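Local coordinates for protein carbonic anhydrase (Neosartorya fumigata, PDB 6LAC) that probably catalyses the reversible hydration of carbon dioxide to hydrogencarbonate as a zinc-dependent beta-class carbonic anhydrase, at residues I32-S37 against Y90-A95; I81-I86 against Q160-G165; L134-V139 against G165-K170. The protein carries 1 engineered substitution. One frame throughout, in Å; residues are numbered along the deposited sequence.

Contact 1 of 3, residues I32-S37 against Y90-A95. With ZN (zinc ion), chain C.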
# COMPACT_ATOMS: atom_id res chain seq x y z
N ILE A 32 -6.37 4.21 3.01
CA ILE A 32 -6.19 3.87 1.58
C ILE A 32 -5.57 5.06 0.91
O ILE A 32 -6.20 6.10 0.81
CB ILE A 32 -7.49 3.46 0.92
CG1 ILE A 32 -8.07 2.24 1.63
CG2 ILE A 32 -7.30 3.22 -0.56
CD1 ILE A 32 -9.53 1.95 1.30
N GLY A 33 -4.32 4.94 0.51
CA GLY A 33 -3.54 6.00 -0.12
C GLY A 33 -3.00 5.51 -1.44
O GLY A 33 -3.15 4.35 -1.88
N CYS A 34 -2.32 6.42 -2.13
CA CYS A 34 -1.75 6.17 -3.48
C CYS A 34 -0.25 5.88 -3.42
O CYS A 34 0.52 6.50 -2.69
CB CYS A 34 -1.98 7.37 -4.38
SG CYS A 34 -1.34 7.11 -6.06
N SER A 35 0.13 4.89 -4.22
CA SER A 35 1.54 4.47 -4.35
C SER A 35 2.51 5.60 -4.72
O SER A 35 3.68 5.47 -4.32
CB SER A 35 1.63 3.38 -5.35
OG SER A 35 0.88 2.24 -4.93
N ASP A 36 2.09 6.63 -5.46
CA ASP A 36 3.07 7.71 -5.83
C ASP A 36 2.91 8.92 -4.92
O ASP A 36 3.49 9.97 -5.24
CB ASP A 36 3.04 8.04 -7.32
CG ASP A 36 1.76 8.73 -7.78
OD1 ASP A 36 0.99 9.24 -6.93
OD2 ASP A 36 1.52 8.83 -8.98
N SER A 37 2.33 8.81 -3.74
CA SER A 37 2.15 9.99 -2.86
C SER A 37 3.54 10.60 -2.63
O SER A 37 3.67 11.82 -2.67
CB SER A 37 1.41 9.62 -1.64
OG SER A 37 1.19 10.74 -0.81
N TYR A 90 -2.52 15.79 -4.04
CA TYR A 90 -2.18 16.69 -5.16
C TYR A 90 -0.81 16.32 -5.76
O TYR A 90 0.12 16.04 -5.02
CB TYR A 90 -2.29 18.14 -4.75
CG TYR A 90 -3.68 18.55 -4.29
CD1 TYR A 90 -4.78 18.47 -5.13
CD2 TYR A 90 -3.88 19.06 -3.03
CE1 TYR A 90 -6.05 18.83 -4.70
CE2 TYR A 90 -5.13 19.42 -2.57
CZ TYR A 90 -6.21 19.33 -3.42
OH TYR A 90 -7.43 19.75 -2.93
N GLY A 91 -0.74 16.41 -7.08
CA GLY A 91 0.46 16.05 -7.83
C GLY A 91 0.51 14.62 -8.27
O GLY A 91 1.51 14.19 -8.88
N CYS A 92 -0.49 13.82 -7.91
CA CYS A 92 -0.63 12.41 -8.35
C CYS A 92 -0.34 12.29 -9.84
O CYS A 92 -0.90 13.02 -10.63
CB CYS A 92 -2.06 11.99 -8.04
SG CYS A 92 -2.33 10.20 -8.22
N HIS A 93 0.48 11.34 -10.25
CA HIS A 93 0.75 11.06 -11.67
C HIS A 93 -0.27 10.09 -12.21
O HIS A 93 -0.54 10.03 -13.43
CB HIS A 93 2.19 10.55 -11.88
CG HIS A 93 3.20 11.55 -11.49
ND1 HIS A 93 3.61 12.58 -12.30
CD2 HIS A 93 3.86 11.71 -10.33
CE1 HIS A 93 4.49 13.32 -11.65
NE2 HIS A 93 4.66 12.81 -10.45
N ILE A 94 -0.96 9.35 -11.34
CA ILE A 94 -1.95 8.36 -11.80
C ILE A 94 -3.27 9.10 -12.05
O ILE A 94 -3.85 8.96 -13.18
CB ILE A 94 -2.00 7.18 -10.80
CG1 ILE A 94 -0.68 6.41 -10.79
CG2 ILE A 94 -3.17 6.29 -11.10
CD1 ILE A 94 -0.55 5.51 -9.61
N ALA A 95 -3.85 9.81 -11.08
CA ALA A 95 -5.11 10.58 -11.28
C ALA A 95 -4.75 11.96 -11.84
O ALA A 95 -4.71 12.93 -11.12
CB ALA A 95 -5.92 10.64 -10.02
ZN ZN C . -0.92 9.24 -6.65
O HOH W 1 2.02 14.09 -3.02
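This contact forms most of the zinc site of a beta-class carbonic anhydrase. Three of the four ligands come from its two segments, and His89 supplies the fourth. Cys34 SG binds ZN at 2.2 Å, Asp36 OD1 at 1.9 Å and Cys92 SG at 2.3 Å. With aspartate bound directly to the metal, the four protein ligands match the closed form known in this family. Both cysteines hold SG anti to the backbone N. Asp36 puts CG in the crowded position between N and the carbonyl carbon (chi1 68°), which turns the carboxylate back to the metal.

Apolar contact is slight. Ile94 CD1 lies 4.0 Å from Cys34 SG, and Tyr74 of the second subunit packs on Ile94.

Hydrogen bonds form the second shell. Asp36 N donates to Cys34 SG and Ala95 N to Cys92 SG, each nearly straight. These bonds would soften the charge on the thiolates. A type I turn runs from Cys34 to Ser37, closed by Ser37 N to Cys34 O. Both Cys34 and Asp36 point toward the other segment. The second carboxylate oxygen is also held. His93 N donates to Asp36 OD2 at 3.0 Å, bent to 146°, and meets it from above the carboxylate plane.

Contact 2 of 3, residues I81-I86 against Q160-G165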
# COMPACT_ATOMS: atom_id res chain seq x y z
N ILE A 81 -12.30 -2.86 12.22
CA ILE A 81 -12.09 -1.42 11.93
C ILE A 81 -13.43 -0.77 11.67
O ILE A 81 -14.20 -1.30 10.84
CB ILE A 81 -11.08 -1.29 10.78
CG1 ILE A 81 -9.70 -1.62 11.32
CG2 ILE A 81 -11.08 0.08 10.15
CD1 ILE A 81 -8.55 -1.68 10.33
N ARG A 82 -13.59 0.42 12.24
CA ARG A 82 -14.84 1.19 12.15
C ARG A 82 -14.72 2.47 11.35
O ARG A 82 -15.73 3.14 11.08
CB ARG A 82 -15.37 1.57 13.52
CG ARG A 82 -15.53 0.40 14.48
CD ARG A 82 -16.25 -0.74 13.88
NE ARG A 82 -16.93 -1.45 14.96
CZ ARG A 82 -17.45 -2.65 14.85
NH1 ARG A 82 -18.06 -3.19 15.90
NH2 ARG A 82 -17.38 -3.31 13.71
N ASN A 83 -13.50 2.74 10.86
CA ASN A 83 -13.23 3.96 10.06
C ASN A 83 -12.28 3.59 8.91
O ASN A 83 -11.25 2.95 9.16
CB ASN A 83 -12.63 5.08 10.88
CG ASN A 83 -13.63 5.70 11.86
OD1 ASN A 83 -14.45 6.50 11.44
ND2 ASN A 83 -13.54 5.25 13.12
N ILE A 84 -12.62 4.10 7.75
CA ILE A 84 -11.80 3.95 6.52
C ILE A 84 -11.55 5.37 6.02
O ILE A 84 -12.54 6.13 5.94
CB ILE A 84 -12.51 3.13 5.46
CG1 ILE A 84 -12.78 1.72 5.97
CG2 ILE A 84 -11.68 3.11 4.16
CD1 ILE A 84 -13.62 0.84 5.07
N VAL A 85 -10.32 5.73 5.70
CA VAL A 85 -10.03 7.01 5.05
C VAL A 85 -9.53 6.70 3.66
O VAL A 85 -8.56 5.90 3.55
CB VAL A 85 -9.00 7.80 5.87
CG1 VAL A 85 -8.69 9.11 5.14
CG2 VAL A 85 -9.49 8.09 7.26
N ILE A 86 -10.07 7.31 2.63
CA ILE A 86 -9.46 7.32 1.28
C ILE A 86 -8.77 8.65 1.11
O ILE A 86 -9.45 9.69 1.16
CB ILE A 86 -10.49 7.04 0.18
CG1 ILE A 86 -11.18 5.71 0.49
CG2 ILE A 86 -9.83 7.07 -1.20
CD1 ILE A 86 -12.16 5.26 -0.55
N GLN A 160 -21.81 0.78 12.06
CA GLN A 160 -20.50 0.24 12.48
C GLN A 160 -19.37 0.65 11.54
O GLN A 160 -18.27 0.01 11.61
CB GLN A 160 -20.57 -1.28 12.60
CG GLN A 160 -21.50 -1.69 13.73
CD GLN A 160 -21.58 -3.17 14.01
OE1 GLN A 160 -21.43 -3.99 13.11
NE2 GLN A 160 -21.93 -3.48 15.24
N LEU A 161 -19.58 1.58 10.65
CA LEU A 161 -18.50 1.95 9.71
C LEU A 161 -18.74 3.35 9.24
O LEU A 161 -19.91 3.72 8.95
CB LEU A 161 -18.54 1.01 8.53
CG LEU A 161 -17.47 1.26 7.46
CD1 LEU A 161 -16.06 1.10 7.99
CD2 LEU A 161 -17.69 0.35 6.28
N ASN A 162 -17.69 4.15 9.16
CA ASN A 162 -17.69 5.41 8.43
C ASN A 162 -16.54 5.39 7.42
O ASN A 162 -15.46 4.92 7.80
CB ASN A 162 -17.56 6.60 9.38
CG ASN A 162 -18.85 6.91 10.13
OD1 ASN A 162 -19.87 7.16 9.52
ND2 ASN A 162 -18.76 6.87 11.42
N ILE A 163 -16.81 5.94 6.26
CA ILE A 163 -15.78 6.08 5.19
C ILE A 163 -15.60 7.56 4.94
O ILE A 163 -16.62 8.28 4.75
CB ILE A 163 -16.16 5.32 3.93
CG1 ILE A 163 -16.48 3.85 4.24
CG2 ILE A 163 -15.03 5.43 2.89
CD1 ILE A 163 -16.82 2.99 3.05
N TRP A 164 -14.38 8.05 4.94
CA TRP A 164 -14.04 9.48 4.90
C TRP A 164 -13.19 9.71 3.65
O TRP A 164 -12.36 8.83 3.31
CB TRP A 164 -13.30 9.90 6.15
CG TRP A 164 -13.99 9.51 7.42
CD1 TRP A 164 -13.70 8.45 8.19
CD2 TRP A 164 -15.11 10.20 8.02
NE1 TRP A 164 -14.52 8.43 9.29
CE2 TRP A 164 -15.42 9.45 9.18
CE3 TRP A 164 -15.91 11.29 7.66
CZ2 TRP A 164 -16.47 9.83 10.05
CZ3 TRP A 164 -16.94 11.65 8.52
CH2 TRP A 164 -17.20 10.93 9.68
N GLY A 165 -13.30 10.83 3.00
CA GLY A 165 -12.38 11.24 1.93
C GLY A 165 -11.54 12.40 2.36
O GLY A 165 -12.05 13.36 2.99
O HOH W 2 -16.89 -2.13 10.99
O HOH W 3 -17.24 4.50 12.94
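Strands 83-89 and 162-169 pair here in the parallel core of the mixed sheet, part of the alpha/beta fold of beta-class carbonic anhydrases. Four backbone hydrogen bonds join them. Asn162 N donates to Arg82 O, Ile84 N to Asn162 O, Trp164 N to Ile84 O and Ile86 N to Trp164 O. Of these, Ile86 N to Trp164 O is the straightest, 169° at 2.8 Å.

Trp164 makes the main side-chain bond. Its CB lies 3.9 Å from Ile84 O. CG is anti to the carbonyl carbon, which lays the indole along the neighbouring strand. CD1 comes to 3.4 Å from Ile84 O and 4.3 Å from Val85 CG2. NE1 then reaches Asn83 OD1 at 2.9 Å. This bond is almost perfectly straight. It lies in the indole plane and uses a lone pair of the amide oxygen. CE2 and CZ2 pass the same oxygen at longer range. The bond helps set how amide and indole are turned, their planes being 20° apart.

The other sheet face carries aliphatic groups. The Ile84 and Leu161 side chains cross obliquely, CD1 to CD1 at 3.8 Å, and Ile84 CB meets Ile163 CG1 at 4.2 Å.

Just before the two strands begin, the Arg82 guanidinium stacks on the Gln160 amide, planes 23° apart. A water joins Arg82 NH2 to Ile81 O and Gln160 O.

On one face, Trp21 meets the Trp164 ring and touches Asn83 and Val85. On the other, Leu146 of helix 127-148 packs on Ile84 and Ile163, while Leu72 and Leu76 of helix 66-77 reach Ile84 and Leu161. Strand 29-34 flanks strand 83-89 on its far side.

Contact 3 of 3, residues L134-V139 against G165-K170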
# COMPACT_ATOMS: atom_id res chain seq x y z
N LEU A 134 -9.26 16.45 -10.65
CA LEU A 134 -9.37 15.02 -10.90
C LEU A 134 -8.96 14.25 -9.66
O LEU A 134 -9.64 13.26 -9.29
CB LEU A 134 -8.46 14.67 -12.07
CG LEU A 134 -8.72 13.33 -12.70
CD1 LEU A 134 -10.14 13.23 -13.28
CD2 LEU A 134 -7.69 13.09 -13.80
N VAL A 135 -7.96 14.70 -8.94
CA VAL A 135 -7.59 14.03 -7.65
C VAL A 135 -8.80 14.04 -6.72
O VAL A 135 -9.10 13.03 -6.06
CB VAL A 135 -6.37 14.71 -7.04
CG1 VAL A 135 -6.19 14.37 -5.60
CG2 VAL A 135 -5.10 14.37 -7.81
N GLU A 136 -9.43 15.19 -6.55
CA GLU A 136 -10.56 15.35 -5.61
C GLU A 136 -11.73 14.48 -6.05
O GLU A 136 -12.37 13.82 -5.21
CB GLU A 136 -11.00 16.83 -5.54
CG GLU A 136 -9.93 17.74 -4.98
CD GLU A 136 -10.12 19.23 -5.22
OE1 GLU A 136 -11.13 19.57 -5.86
OE2 GLU A 136 -9.22 20.01 -4.81
N LEU A 137 -12.06 14.53 -7.33
CA LEU A 137 -13.19 13.76 -7.86
C LEU A 137 -12.93 12.29 -7.64
O LEU A 137 -13.87 11.51 -7.41
CB LEU A 137 -13.46 14.11 -9.32
CG LEU A 137 -14.04 15.51 -9.55
CD1 LEU A 137 -13.83 15.92 -10.98
CD2 LEU A 137 -15.52 15.55 -9.21
N ASN A 138 -11.70 11.82 -7.87
CA ASN A 138 -11.38 10.39 -7.67
C ASN A 138 -11.64 10.03 -6.21
O ASN A 138 -12.19 8.96 -5.96
CB ASN A 138 -9.97 10.11 -8.14
CG ASN A 138 -9.58 8.67 -8.03
OD1 ASN A 138 -10.29 7.82 -8.54
ND2 ASN A 138 -8.44 8.45 -7.35
N VAL A 139 -11.20 10.85 -5.28
CA VAL A 139 -11.48 10.55 -3.83
C VAL A 139 -12.98 10.45 -3.61
O VAL A 139 -13.44 9.44 -3.05
CB VAL A 139 -10.86 11.58 -2.90
CG1 VAL A 139 -11.28 11.29 -1.46
CG2 VAL A 139 -9.32 11.57 -2.99
N GLY A 165 -13.30 10.83 3.00
CA GLY A 165 -12.38 11.24 1.93
C GLY A 165 -11.54 12.40 2.36
O GLY A 165 -12.05 13.36 2.99
N MET A 166 -10.27 12.38 1.99
CA MET A 166 -9.46 13.59 2.15
C MET A 166 -8.46 13.68 1.03
O MET A 166 -8.26 12.72 0.27
CB MET A 166 -8.77 13.61 3.48
CG MET A 166 -7.85 12.51 3.65
SD MET A 166 -6.71 12.73 5.05
CE MET A 166 -5.56 13.97 4.45
N VAL A 167 -7.86 14.86 0.89
CA VAL A 167 -6.72 15.07 -0.02
C VAL A 167 -5.57 15.70 0.72
O VAL A 167 -5.77 16.62 1.52
CB VAL A 167 -7.11 15.93 -1.21
CG1 VAL A 167 -5.99 16.02 -2.20
CG2 VAL A 167 -8.39 15.49 -1.84
N TYR A 168 -4.39 15.16 0.51
CA TYR A 168 -3.15 15.64 1.11
C TYR A 168 -2.43 16.54 0.12
O TYR A 168 -2.27 16.21 -1.04
CB TYR A 168 -2.31 14.45 1.47
CG TYR A 168 -0.87 14.74 1.73
CD1 TYR A 168 -0.47 15.55 2.77
CD2 TYR A 168 0.12 14.13 0.97
CE1 TYR A 168 0.89 15.83 2.99
CE2 TYR A 168 1.47 14.33 1.20
CZ TYR A 168 1.84 15.21 2.20
OH TYR A 168 3.19 15.42 2.44
N ASP A 169 -1.99 17.69 0.63
CA ASP A 169 -1.21 18.68 -0.16
C ASP A 169 0.21 18.78 0.39
O ASP A 169 0.38 19.35 1.50
CB ASP A 169 -1.92 20.03 -0.07
CG ASP A 169 -1.35 21.08 -1.00
OD1 ASP A 169 -0.12 21.04 -1.23
OD2 ASP A 169 -2.16 21.89 -1.51
N LYS A 170 1.18 18.22 -0.32
CA LYS A 170 2.58 18.17 0.18
C LYS A 170 3.18 19.58 0.15
O LYS A 170 4.22 19.73 0.75
CB LYS A 170 3.40 17.13 -0.58
CG LYS A 170 3.61 17.41 -2.04
CD LYS A 170 4.49 16.39 -2.69
CE LYS A 170 4.57 16.51 -4.20
NZ LYS A 170 3.31 16.20 -4.89
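The 134-139 segment of helix 127-148 lies over strand segment 165-169 with the two axes 8.4 Å apart and running roughly antiparallel, at 152°. No hydrogen bond crosses between them, and the contact is made by aliphatic groups. Val135 and Val139, one turn apart on the helix, both direct their CB at the strand. Val167 rises between them and splits its two methyls. Its CG1, anti to the backbone N, meets Val135 CG1 at 3.8 Å. Its CG2, beside the backbone N, touches Val139 CG2 and Glu136 CG, both at 4.2 Å. The Glu136 chain crosses Val167 at about a right angle and touches it with CG. The acid end is bound elsewhere, OE2 to Tyr90 OH and OE1 to Tyr9 OH.

This is helix-on-sheet packing in the alpha/beta fold of the beta-class enzymes, with helix 127-148 lying against one face of the sheet. On this side of the sheet, Val139 and Val167 also touch Leu178 of strand 174-178. Met166 points its CB away from the helix and packs against Val85 and Cys87.

Both Val139 methyls reach the strand backbone. CG1 of Val139, anti to the backbone N (chi1 175°), packs directly on the main chain, 3.6 Å from Gly165 CA. Val139 CG2 lies 3.6 Å from Met166 O.

How the contacts relate
All three contacts meet on one mixed sheet, in which strand 83-89 lies between strands 29-34 and 162-169. Contact 1 lies at the C-terminal end of strand 29-34 and in the loop after strand 83-89. Contact 2 pairs strands 83-89 and 162-169 near their starts, with its centre about 19 Å from that of contact 1. Contact 3 continues along strand 162-169, sharing Gly165 with contact 2, and its centre is about 9 Å from that of contact 1. Along the chain, contact 1 closes before contact 3 opens, while contact 2 interleaves with both. Tyr90 joins contacts 1 and 3: its backbone N probably bonds to Tyr168 O, and its ring packs on Val167. Sheet and helix thus back the loop that carries Cys92 to the zinc.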